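Local coordinates for tRNA nucleotidyl transferase-related protein (Thermotoga maritima, PDB 3H38), which adds nucleotides from CTP and ATP to the 3' end of tRNA as a class II CCA-adding enzyme, this chain being the C-terminal part of a longer protein, at residues D6-L11 with K143-L148; M35-V40 with I138-K143; F287-D292 with N311-V316; E317-A322 with C349-Y354. All coordinates share one frame; numbering follows the deposited sequence.

From the N terminus, segment 6-11 meets 143-148, closing a loop of 131 residues in interaction 1, which pairs strand 4-6 with strand 147-149 at one edge of the mixed sheet. Nested inside that loop, interaction 2 joins strand 37-40 to strand 137-139, deeper in the same sheet; the two contacts share Lys-143 and meet where Lys-139 forms a salt bridge with Asp-144. Interactions 3 and 4 follow in series in the helical C-terminal half, their centres more than 50 Å from those of the first pair. Both use helix 309-328: interaction 3 sets it against the 287-292 turn, interaction 4 against the end of helix 345-352. Hydrogen bonds between Phe-290 N and Glu-317 OE1 and between Glu-289 OE1 and Tyr-354 OH connect them.

Interaction 1 of 4, residues D6-L11 with K143-L148; sequences DVSKLL and KDFGLL
The carbonyl of Gly-146, a residue with positive phi (84°), is gripped by Val-7 N at 2.7 Å, the donor lying nearly along the C=O axis. Gly-146 is the third residue of a type II beta turn from Asp-144 to Leu-147, which leads into strand 147-149, the neighbour of edge strand 4-6 in the mixed sheet of the nucleotidyltransferase head domain. Asp-6 and Leu-147 form an antiparallel non-hydrogen-bonded pair there, and directly afterwards segment 6-11 leaves the sheet to begin helix 8-14, with Val-7 at the N-cap position. An Asx turn shapes this exit. Chi1 of -175° sets CG of Asp-6 anti to its backbone N; from the carboxylate there, OD2 accepts from Ser-8 N at 3.1 Å, the donor standing above the carboxylate plane, and a weak bond from Ser-8 OG reaches the same oxygen at 3.0 Å.

Beyond the turn, at Leu-148, the contact becomes apolar. The side chains of Val-7 and Leu-148 cross at a slant, CG1 of Val-7 lying 3.8 Å from CB of Leu-148, while CG2 of Val-7 lies 3.3 Å from Gly-146 O and so flanks the bonded carbonyl. Leu-148 also touches Val-44 on helix 42-49, and its side chain is about 9 Å from that of Arg-45, a residue seen to bind ATP and CTP. The bare alpha carbon of Gly-146 is approached by two side chains of the helix: Ser-8 OG stands 3.7 Å from this CA, and Leu-11 CD1 3.8 Å from it.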
# COMPACT_ATOMS: atom_id res chain seq x y z
N ASP A 6 -3.54 17.38 -30.70
CA ASP A 6 -2.27 16.85 -31.19
C ASP A 6 -1.24 17.07 -30.10
O ASP A 6 -0.88 18.23 -29.82
CB ASP A 6 -1.86 17.61 -32.45
CG ASP A 6 -0.59 17.05 -33.11
OD1 ASP A 6 -0.19 17.59 -34.15
OD2 ASP A 6 -0.01 16.06 -32.60
N VAL A 7 -0.78 15.99 -29.46
CA VAL A 7 0.22 16.14 -28.39
C VAL A 7 1.59 15.63 -28.81
O VAL A 7 2.41 15.25 -27.97
CB VAL A 7 -0.19 15.48 -27.05
CG1 VAL A 7 -1.48 16.10 -26.50
CG2 VAL A 7 -0.31 13.98 -27.18
N SER A 8 1.83 15.65 -30.12
CA SER A 8 3.07 15.19 -30.73
C SER A 8 4.30 15.90 -30.24
O SER A 8 5.30 15.26 -29.96
CB SER A 8 3.00 15.31 -32.27
OG SER A 8 2.36 14.17 -32.77
N LYS A 9 4.25 17.21 -30.17
CA LYS A 9 5.35 18.00 -29.70
C LYS A 9 5.67 17.66 -28.28
O LYS A 9 6.80 17.41 -27.96
CB LYS A 9 5.04 19.46 -29.81
CG LYS A 9 5.20 20.03 -31.15
CD LYS A 9 4.74 21.45 -31.16
CE LYS A 9 3.23 21.53 -31.17
NZ LYS A 9 2.65 22.51 -32.11
N LEU A 10 4.65 17.58 -27.44
CA LEU A 10 4.80 17.27 -26.06
C LEU A 10 5.46 15.92 -25.85
O LEU A 10 6.26 15.78 -25.00
CB LEU A 10 3.43 17.31 -25.41
CG LEU A 10 3.17 17.59 -23.94
CD1 LEU A 10 2.41 16.56 -23.27
CD2 LEU A 10 4.37 17.97 -23.17
N LEU A 11 5.13 14.93 -26.66
CA LEU A 11 5.74 13.61 -26.54
C LEU A 11 7.22 13.66 -26.87
O LEU A 11 8.04 13.08 -26.14
CB LEU A 11 5.06 12.61 -27.49
CG LEU A 11 3.69 12.00 -27.15
CD1 LEU A 11 3.07 11.45 -28.41
CD2 LEU A 11 3.78 10.89 -26.09
N LYS A 143 -0.60 7.67 -39.23
CA LYS A 143 -1.36 8.88 -39.55
C LYS A 143 -1.84 9.64 -38.29
O LYS A 143 -1.90 10.87 -38.29
CB LYS A 143 -2.57 8.59 -40.48
CG LYS A 143 -3.53 9.80 -40.56
CD LYS A 143 -4.51 9.75 -41.70
CE LYS A 143 -5.90 10.19 -41.25
NZ LYS A 143 -6.01 11.56 -40.74
N ASP A 144 -2.20 8.91 -37.24
CA ASP A 144 -2.77 9.57 -36.06
C ASP A 144 -1.81 9.67 -34.89
O ASP A 144 -2.20 10.09 -33.81
CB ASP A 144 -4.13 8.94 -35.65
CG ASP A 144 -5.22 9.13 -36.74
OD1 ASP A 144 -6.15 8.28 -36.86
OD2 ASP A 144 -5.13 10.13 -37.50
N PHE A 145 -0.54 9.32 -35.12
CA PHE A 145 0.47 9.34 -34.06
C PHE A 145 0.45 10.64 -33.24
O PHE A 145 0.52 11.74 -33.81
CB PHE A 145 1.86 9.12 -34.64
CG PHE A 145 2.94 9.04 -33.60
CD1 PHE A 145 3.72 10.15 -33.29
CD2 PHE A 145 3.17 7.86 -32.92
CE1 PHE A 145 4.72 10.08 -32.31
CE2 PHE A 145 4.18 7.76 -31.95
CZ PHE A 145 4.96 8.89 -31.64
N GLY A 146 0.36 10.52 -31.91
CA GLY A 146 0.37 11.66 -31.02
C GLY A 146 -0.97 12.34 -30.83
O GLY A 146 -1.04 13.47 -30.32
N LEU A 147 -2.04 11.66 -31.24
CA LEU A 147 -3.40 12.16 -31.07
C LEU A 147 -3.94 11.85 -29.68
O LEU A 147 -4.09 10.70 -29.30
CB LEU A 147 -4.36 11.55 -32.12
CG LEU A 147 -5.74 12.23 -32.11
CD1 LEU A 147 -5.64 13.73 -32.35
CD2 LEU A 147 -6.68 11.61 -33.12
N LEU A 148 -4.23 12.90 -28.91
CA LEU A 148 -4.82 12.72 -27.60
C LEU A 148 -6.28 12.44 -27.88
O LEU A 148 -6.97 13.19 -28.60
CB LEU A 148 -4.68 13.98 -26.74
CG LEU A 148 -4.50 13.96 -25.21
CD1 LEU A 148 -5.30 15.07 -24.56
CD2 LEU A 148 -4.79 12.62 -24.52

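Interaction 2 of 4, residues M35-V40 with I138-K143; sequences MPVYVV and IKLNPK
Ile-138 and Val-39 form an antiparallel hydrogen-bonded pair, each nitrogen 2.9 Å from the other's oxygen (Ile-138 N to Val-39 O, Val-39 N to Ile-138 O). Their side chains lie side by side on one face of the sheet, with Val-39 CG1 3.8 Å from Ile-138 CB; chi1 of 70° sets that methyl between the backbone N and the carbonyl carbon. Lys-139, paired with Tyr-38 without hydrogen bonds, emerges on the other face. Its extended chain passes obliquely by the ring, CB lying 3.8 Å from Tyr-38 CD2, and its ammonium group goes on to a salt bridge with Asp-144. At Leu-140 the chain leaves the strand, yet its N still donates to Val-37 O at 2.7 Å. Leu-140 CB packs 4.2 Å from Val-37 CB, and the side chain of Asn-141 then crosses that of Val-37 at about a right angle. Within the head domain, strand 37-40 runs between strands 137-139 and 56-60, the latter carrying Asp-57, seen to bind magnesium in this protein although no ion is bound here, whose side chain is about 5 Å from that of Val-39. Phe-23 of helix 17-32 packs on Val-39 and Leu-140, whereas Phe-67 of helix 64-72 reaches Val-37.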
# COMPACT_ATOMS: atom_id res chain seq x y z
N MET A 35 -4.79 -3.17 -36.85
CA MET A 35 -5.31 -2.87 -35.51
C MET A 35 -4.95 -1.44 -35.14
O MET A 35 -3.80 -1.03 -35.28
CB MET A 35 -4.68 -3.80 -34.48
CG MET A 35 -5.13 -5.28 -34.59
SD MET A 35 -4.21 -6.24 -33.39
CE MET A 35 -4.04 -7.83 -34.22
N PRO A 36 -5.94 -0.65 -34.71
CA PRO A 36 -5.61 0.66 -34.11
C PRO A 36 -4.85 0.48 -32.79
O PRO A 36 -5.31 -0.29 -31.96
CB PRO A 36 -6.98 1.29 -33.86
CG PRO A 36 -7.90 0.60 -34.89
CD PRO A 36 -7.39 -0.81 -34.94
N VAL A 37 -3.72 1.16 -32.63
CA VAL A 37 -2.89 1.03 -31.43
C VAL A 37 -2.89 2.31 -30.57
O VAL A 37 -2.81 3.41 -31.11
CB VAL A 37 -1.44 0.69 -31.78
CG1 VAL A 37 -0.72 0.23 -30.54
CG2 VAL A 37 -1.39 -0.39 -32.82
N TYR A 38 -2.96 2.15 -29.25
CA TYR A 38 -2.93 3.27 -28.31
C TYR A 38 -2.11 3.01 -27.03
O TYR A 38 -2.08 1.90 -26.48
CB TYR A 38 -4.35 3.59 -27.82
CG TYR A 38 -5.43 3.60 -28.86
CD1 TYR A 38 -6.01 2.43 -29.28
CD2 TYR A 38 -5.90 4.80 -29.39
CE1 TYR A 38 -7.03 2.44 -30.22
CE2 TYR A 38 -6.90 4.82 -30.34
CZ TYR A 38 -7.47 3.63 -30.75
OH TYR A 38 -8.48 3.65 -31.68
N VAL A 39 -1.50 4.07 -26.52
CA VAL A 39 -0.98 4.05 -25.17
C VAL A 39 -2.06 4.72 -24.30
O VAL A 39 -2.72 5.66 -24.74
CB VAL A 39 0.40 4.73 -25.07
CG1 VAL A 39 0.28 6.23 -25.25
CG2 VAL A 39 1.08 4.38 -23.75
N VAL A 40 -2.29 4.18 -23.10
CA VAL A 40 -3.43 4.62 -22.29
C VAL A 40 -3.09 4.88 -20.83
O VAL A 40 -2.03 4.47 -20.34
CB VAL A 40 -4.55 3.57 -22.32
CG1 VAL A 40 -5.01 3.33 -23.74
CG2 VAL A 40 -4.05 2.26 -21.72
N ILE A 138 -3.65 7.93 -26.28
CA ILE A 138 -2.93 8.55 -27.38
C ILE A 138 -2.72 7.47 -28.42
O ILE A 138 -2.22 6.37 -28.12
CB ILE A 138 -1.55 9.11 -26.97
CG1 ILE A 138 -1.70 10.28 -25.98
CG2 ILE A 138 -0.79 9.57 -28.24
CD1 ILE A 138 -0.42 10.60 -25.21
N LYS A 139 -3.10 7.78 -29.63
CA LYS A 139 -3.09 6.81 -30.70
C LYS A 139 -1.70 6.72 -31.29
O LYS A 139 -1.09 7.75 -31.58
CB LYS A 139 -4.11 7.21 -31.76
CG LYS A 139 -4.22 6.22 -32.89
CD LYS A 139 -5.48 6.50 -33.67
CE LYS A 139 -5.77 5.34 -34.66
NZ LYS A 139 -6.73 5.81 -35.67
N LEU A 140 -1.22 5.50 -31.50
CA LEU A 140 0.11 5.28 -32.07
C LEU A 140 0.22 5.00 -33.58
O LEU A 140 1.32 5.01 -34.11
CB LEU A 140 0.84 4.19 -31.29
CG LEU A 140 0.89 4.53 -29.79
CD1 LEU A 140 1.82 3.59 -29.03
CD2 LEU A 140 1.32 5.99 -29.59
N ASN A 141 -0.90 4.74 -34.26
CA ASN A 141 -0.84 4.43 -35.68
C ASN A 141 -0.33 5.67 -36.42
O ASN A 141 -0.68 6.80 -36.02
CB ASN A 141 -2.21 4.01 -36.22
CG ASN A 141 -2.78 2.78 -35.51
OD1 ASN A 141 -2.59 1.62 -35.96
ND2 ASN A 141 -3.50 3.01 -34.42
N PRO A 142 0.51 5.46 -37.45
CA PRO A 142 1.29 6.51 -38.14
C PRO A 142 0.50 7.78 -38.50
O PRO A 142 0.91 8.87 -38.07
CB PRO A 142 1.80 5.80 -39.39
CG PRO A 142 2.05 4.39 -38.89
CD PRO A 142 0.94 4.11 -37.89
N LYS A 143 -0.60 7.67 -39.23
CA LYS A 143 -1.36 8.88 -39.55
C LYS A 143 -1.84 9.64 -38.29
O LYS A 143 -1.90 10.87 -38.29
CB LYS A 143 -2.57 8.59 -40.48
CG LYS A 143 -3.53 9.80 -40.56
CD LYS A 143 -4.51 9.75 -41.70
CE LYS A 143 -5.90 10.19 -41.25
NZ LYS A 143 -6.01 11.56 -40.74

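Interaction 3 of 4, residues F287-D292 with N311-V316; sequences FLEFYD and NEIRHV
Ile-313 and Arg-314, neighbours on helix 309-328, address two different parts of the loop 287-292. Ile-313 uses both branches: with CG1 anti to the carbonyl carbon and chi2 at -179°, CD1 extends to Leu-288 CB at 3.6 Å, while CG2 rests 3.9 Å from Glu-289 CA. Arg-314 stretches from CG to NE in an extended chain and brings NH1 to Tyr-291 O at 2.7 Å. The donor lies in the carbonyl plane, but the oxygen stands 21° out of the guanidinium plane, and the N-H...O angle is bent to 143°. The backbone that receives these side chains is a type II beta turn, Leu-288 to Tyr-291, which links helix 279-287 to helix 293-302 in the helical C-terminal half of the enzyme. Asp-292 takes the N-cap position of the second helix, and NH2 of Arg-314 forms a salt bridge with Asp-293, so the guanidinium binds both the end of the turn and the first turn of that helix. Within the loop, Leu-288 CD1 sits 3.9 Å above the plane of the Tyr-291 ring, shifted toward its rim. The phenol end leads off from helix 309-328, its OH hydrogen-bonded to Lys-249 N.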
# COMPACT_ATOMS: atom_id res chain seq x y z
N PHE A 287 -6.40 0.66 14.39
CA PHE A 287 -7.81 0.50 14.05
C PHE A 287 -8.53 -0.50 14.91
O PHE A 287 -9.66 -0.28 15.35
CB PHE A 287 -7.93 0.09 12.59
CG PHE A 287 -7.79 1.23 11.63
CD1 PHE A 287 -7.88 2.54 12.08
CD2 PHE A 287 -7.62 1.01 10.28
CE1 PHE A 287 -7.78 3.59 11.22
CE2 PHE A 287 -7.53 2.07 9.40
CZ PHE A 287 -7.61 3.36 9.86
N LEU A 288 -7.86 -1.60 15.18
CA LEU A 288 -8.52 -2.74 15.79
C LEU A 288 -8.35 -2.86 17.32
O LEU A 288 -8.74 -3.86 17.92
CB LEU A 288 -8.11 -4.03 15.06
CG LEU A 288 -8.94 -4.51 13.85
CD1 LEU A 288 -9.64 -3.40 13.08
CD2 LEU A 288 -8.10 -5.36 12.93
N GLU A 289 -7.80 -1.84 17.95
CA GLU A 289 -7.78 -1.82 19.41
C GLU A 289 -9.18 -2.01 19.98
O GLU A 289 -10.15 -1.42 19.49
CB GLU A 289 -7.16 -0.52 19.93
CG GLU A 289 -5.66 -0.46 19.73
CD GLU A 289 -5.03 0.79 20.35
OE1 GLU A 289 -3.80 0.80 20.53
OE2 GLU A 289 -5.78 1.76 20.65
N PHE A 290 -9.27 -2.85 21.01
CA PHE A 290 -10.48 -2.97 21.85
C PHE A 290 -11.63 -3.71 21.17
O PHE A 290 -12.79 -3.59 21.57
CB PHE A 290 -10.93 -1.60 22.37
CG PHE A 290 -9.88 -0.90 23.17
CD1 PHE A 290 -9.30 0.26 22.71
CD2 PHE A 290 -9.44 -1.44 24.38
CE1 PHE A 290 -8.31 0.90 23.43
CE2 PHE A 290 -8.46 -0.81 25.12
CZ PHE A 290 -7.89 0.36 24.64
N TYR A 291 -11.27 -4.48 20.16
CA TYR A 291 -12.25 -5.27 19.43
C TYR A 291 -12.59 -6.53 20.22
O TYR A 291 -11.72 -7.26 20.67
CB TYR A 291 -11.71 -5.66 18.04
CG TYR A 291 -12.20 -4.78 16.91
CD1 TYR A 291 -12.77 -5.35 15.78
CD2 TYR A 291 -12.08 -3.40 16.96
CE1 TYR A 291 -13.22 -4.57 14.73
CE2 TYR A 291 -12.53 -2.60 15.91
CZ TYR A 291 -13.10 -3.20 14.79
OH TYR A 291 -13.56 -2.45 13.73
N ASP A 292 -13.88 -6.76 20.38
CA ASP A 292 -14.38 -7.99 20.97
C ASP A 292 -14.12 -9.16 20.02
O ASP A 292 -13.95 -8.97 18.81
CB ASP A 292 -15.88 -7.84 21.25
CG ASP A 292 -16.62 -7.08 20.14
OD1 ASP A 292 -16.12 -6.03 19.65
OD2 ASP A 292 -17.71 -7.55 19.77
N ASN A 311 -4.18 -11.18 19.29
CA ASN A 311 -3.35 -11.36 20.48
C ASN A 311 -2.34 -10.22 20.67
O ASN A 311 -2.18 -9.73 21.79
CB ASN A 311 -2.58 -12.69 20.43
CG ASN A 311 -3.49 -13.89 20.48
OD1 ASN A 311 -4.52 -13.87 21.15
ND2 ASN A 311 -3.12 -14.94 19.76
N GLU A 312 -1.68 -9.82 19.58
CA GLU A 312 -0.58 -8.84 19.61
C GLU A 312 -1.09 -7.43 19.84
O GLU A 312 -0.47 -6.64 20.57
CB GLU A 312 0.21 -8.86 18.31
CG GLU A 312 0.84 -10.22 18.00
CD GLU A 312 0.86 -10.54 16.51
OE1 GLU A 312 0.49 -11.68 16.15
OE2 GLU A 312 1.24 -9.66 15.70
N ILE A 313 -2.21 -7.12 19.21
CA ILE A 313 -2.90 -5.86 19.43
C ILE A 313 -3.27 -5.75 20.89
O ILE A 313 -3.01 -4.74 21.54
CB ILE A 313 -4.16 -5.76 18.54
CG1 ILE A 313 -3.74 -5.53 17.08
CG2 ILE A 313 -5.10 -4.67 19.04
CD1 ILE A 313 -4.91 -5.40 16.09
N ARG A 314 -3.85 -6.82 21.41
CA ARG A 314 -4.34 -6.85 22.78
C ARG A 314 -3.20 -6.70 23.77
O ARG A 314 -3.35 -6.04 24.80
CB ARG A 314 -5.13 -8.13 23.04
CG ARG A 314 -6.49 -8.06 22.38
CD ARG A 314 -7.35 -9.27 22.66
NE ARG A 314 -8.74 -8.98 22.33
CZ ARG A 314 -9.65 -9.91 22.05
NH1 ARG A 314 -10.90 -9.55 21.76
NH2 ARG A 314 -9.31 -11.19 22.08
N HIS A 315 -2.05 -7.27 23.45
CA HIS A 315 -0.88 -7.07 24.29
C HIS A 315 -0.58 -5.58 24.41
O HIS A 315 -0.37 -5.07 25.50
CB HIS A 315 0.33 -7.85 23.74
CG HIS A 315 1.59 -7.66 24.54
ND1 HIS A 315 1.65 -7.89 25.91
CD2 HIS A 315 2.83 -7.29 24.18
CE1 HIS A 315 2.87 -7.65 26.34
NE2 HIS A 315 3.62 -7.29 25.31
N VAL A 316 -0.60 -4.86 23.29
CA VAL A 316 -0.27 -3.43 23.31
C VAL A 316 -1.37 -2.63 23.98
O VAL A 316 -1.11 -1.82 24.87
CB VAL A 316 0.06 -2.88 21.88
CG1 VAL A 316 0.27 -1.37 21.88
CG2 VAL A 316 1.29 -3.57 21.33

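Interaction 4 of 4, residues E317-A322 with C349-Y354; sequences EKSAPA and CHFLAY
Tyr-354 presents one ring face to Ala-320, whose CB sits over the centre of the ring, 3.8 Å from the centroid and only 13° off the normal: a CH-pi contact. At the edge of the same ring, in its plane, lies His-350 O from the preceding helical turn. Phe-351 is used differently, for Ser-319 OG meets the edge of its ring, in plane, at 3.3 Å from both CZ and CE2.

These groups join helix 309-328 to the C-terminal part of helix 345-352 and the residues that follow, in the helical C-terminal half. The backbones come nearest at Ala-320 and Phe-351, with CA atoms 7.1 Å apart, and the small alanine side chain points toward the partner. The first helix is kinked here: neither Pro-321 nor Ala-322 makes a backbone N bond to the turn before. Chi1 of 81° places Ser-319 OG between its own backbone N and carbonyl carbon, from where it reaches both the Phe-351 rim and a hydrogen bond with His-315 O, one turn earlier. Tyr-354 OH bonds to Glu-289 and Glu-317 OE1 to Phe-290 N, both in the neighbouring loop.

Ser-319 OG, Tyr-354 OH and Glu-317 OE1 thus find their hydrogen-bond partners outside the two segments, and the segments themselves adhere through dispersion and the pi face. The serine oxygen, already bonded to a carbonyl, probably gains a further weak electrostatic attraction from the electropositive rim of Phe-351.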
# COMPACT_ATOMS: atom_id res chain seq x y z
N GLU A 317 -2.62 -2.87 23.60
CA GLU A 317 -3.70 -2.09 24.19
C GLU A 317 -3.76 -2.30 25.70
O GLU A 317 -4.15 -1.39 26.43
CB GLU A 317 -5.06 -2.38 23.54
CG GLU A 317 -5.57 -3.79 23.72
CD GLU A 317 -6.78 -4.09 22.85
OE1 GLU A 317 -6.71 -3.90 21.60
OE2 GLU A 317 -7.81 -4.53 23.41
N LYS A 318 -3.37 -3.48 26.16
CA LYS A 318 -3.45 -3.77 27.60
C LYS A 318 -2.22 -3.27 28.35
O LYS A 318 -2.35 -2.75 29.46
CB LYS A 318 -3.67 -5.26 27.85
CG LYS A 318 -5.07 -5.74 27.49
CD LYS A 318 -5.21 -7.25 27.66
CE LYS A 318 -6.62 -7.71 27.31
NZ LYS A 318 -7.66 -7.14 28.22
N SER A 319 -1.04 -3.39 27.74
CA SER A 319 0.20 -2.99 28.41
C SER A 319 0.58 -1.53 28.16
O SER A 319 1.55 -1.02 28.73
CB SER A 319 1.36 -3.90 27.99
OG SER A 319 1.89 -3.50 26.75
N ALA A 320 -0.17 -0.85 27.29
CA ALA A 320 0.15 0.53 26.93
C ALA A 320 0.10 1.50 28.12
O ALA A 320 1.06 2.25 28.35
CB ALA A 320 -0.74 1.03 25.79
N PRO A 321 -1.01 1.51 28.88
CA PRO A 321 -1.07 2.38 30.07
C PRO A 321 0.12 2.15 31.02
O PRO A 321 0.68 3.12 31.54
CB PRO A 321 -2.37 1.96 30.74
CG PRO A 321 -3.22 1.43 29.61
CD PRO A 321 -2.26 0.75 28.68
N ALA A 322 0.49 0.89 31.24
CA ALA A 322 1.64 0.57 32.10
C ALA A 322 2.94 1.10 31.51
O ALA A 322 3.86 1.49 32.23
CB ALA A 322 1.74 -0.93 32.32
N CYS A 349 5.83 -0.43 16.29
CA CYS A 349 5.16 0.77 15.77
C CYS A 349 3.97 1.11 16.64
O CYS A 349 3.76 2.27 17.02
CB CYS A 349 4.66 0.49 14.35
SG CYS A 349 5.93 -0.05 13.19
N HIS A 350 3.18 0.08 16.94
CA HIS A 350 1.98 0.20 17.74
C HIS A 350 2.34 0.79 19.11
O HIS A 350 1.65 1.67 19.61
CB HIS A 350 1.33 -1.19 17.87
CG HIS A 350 -0.03 -1.19 18.49
ND1 HIS A 350 -0.74 -0.04 18.76
CD2 HIS A 350 -0.83 -2.22 18.87
CE1 HIS A 350 -1.90 -0.35 19.29
NE2 HIS A 350 -1.98 -1.67 19.38
N PHE A 351 3.43 0.34 19.71
CA PHE A 351 3.89 0.99 20.93
C PHE A 351 4.26 2.45 20.64
O PHE A 351 3.89 3.36 21.39
CB PHE A 351 5.06 0.24 21.56
CG PHE A 351 4.64 -0.87 22.48
CD1 PHE A 351 5.09 -2.17 22.28
CD2 PHE A 351 3.79 -0.62 23.55
CE1 PHE A 351 4.70 -3.20 23.13
CE2 PHE A 351 3.39 -1.65 24.41
CZ PHE A 351 3.85 -2.94 24.20
N LEU A 352 4.95 2.68 19.53
CA LEU A 352 5.32 4.05 19.20
C LEU A 352 4.12 4.94 18.89
O LEU A 352 4.21 6.17 18.98
CB LEU A 352 6.35 4.09 18.07
CG LEU A 352 7.75 3.61 18.47
CD1 LEU A 352 8.50 3.09 17.26
CD2 LEU A 352 8.52 4.72 19.16
N ALA A 353 2.98 4.34 18.53
CA ALA A 353 1.80 5.15 18.22
C ALA A 353 1.29 5.91 19.45
O ALA A 353 0.57 6.89 19.33
CB ALA A 353 0.68 4.32 17.60
N TYR A 354 1.69 5.47 20.64
CA TYR A 354 1.22 6.09 21.87
C TYR A 354 2.14 7.20 22.37
O TYR A 354 1.80 7.91 23.34
CB TYR A 354 1.10 5.05 22.96
CG TYR A 354 -0.18 4.27 22.98
CD1 TYR A 354 -0.32 3.09 22.24
CD2 TYR A 354 -1.25 4.68 23.76
CE1 TYR A 354 -1.50 2.36 22.28
CE2 TYR A 354 -2.43 3.97 23.80
CZ TYR A 354 -2.56 2.81 23.06
OH TYR A 354 -3.74 2.10 23.12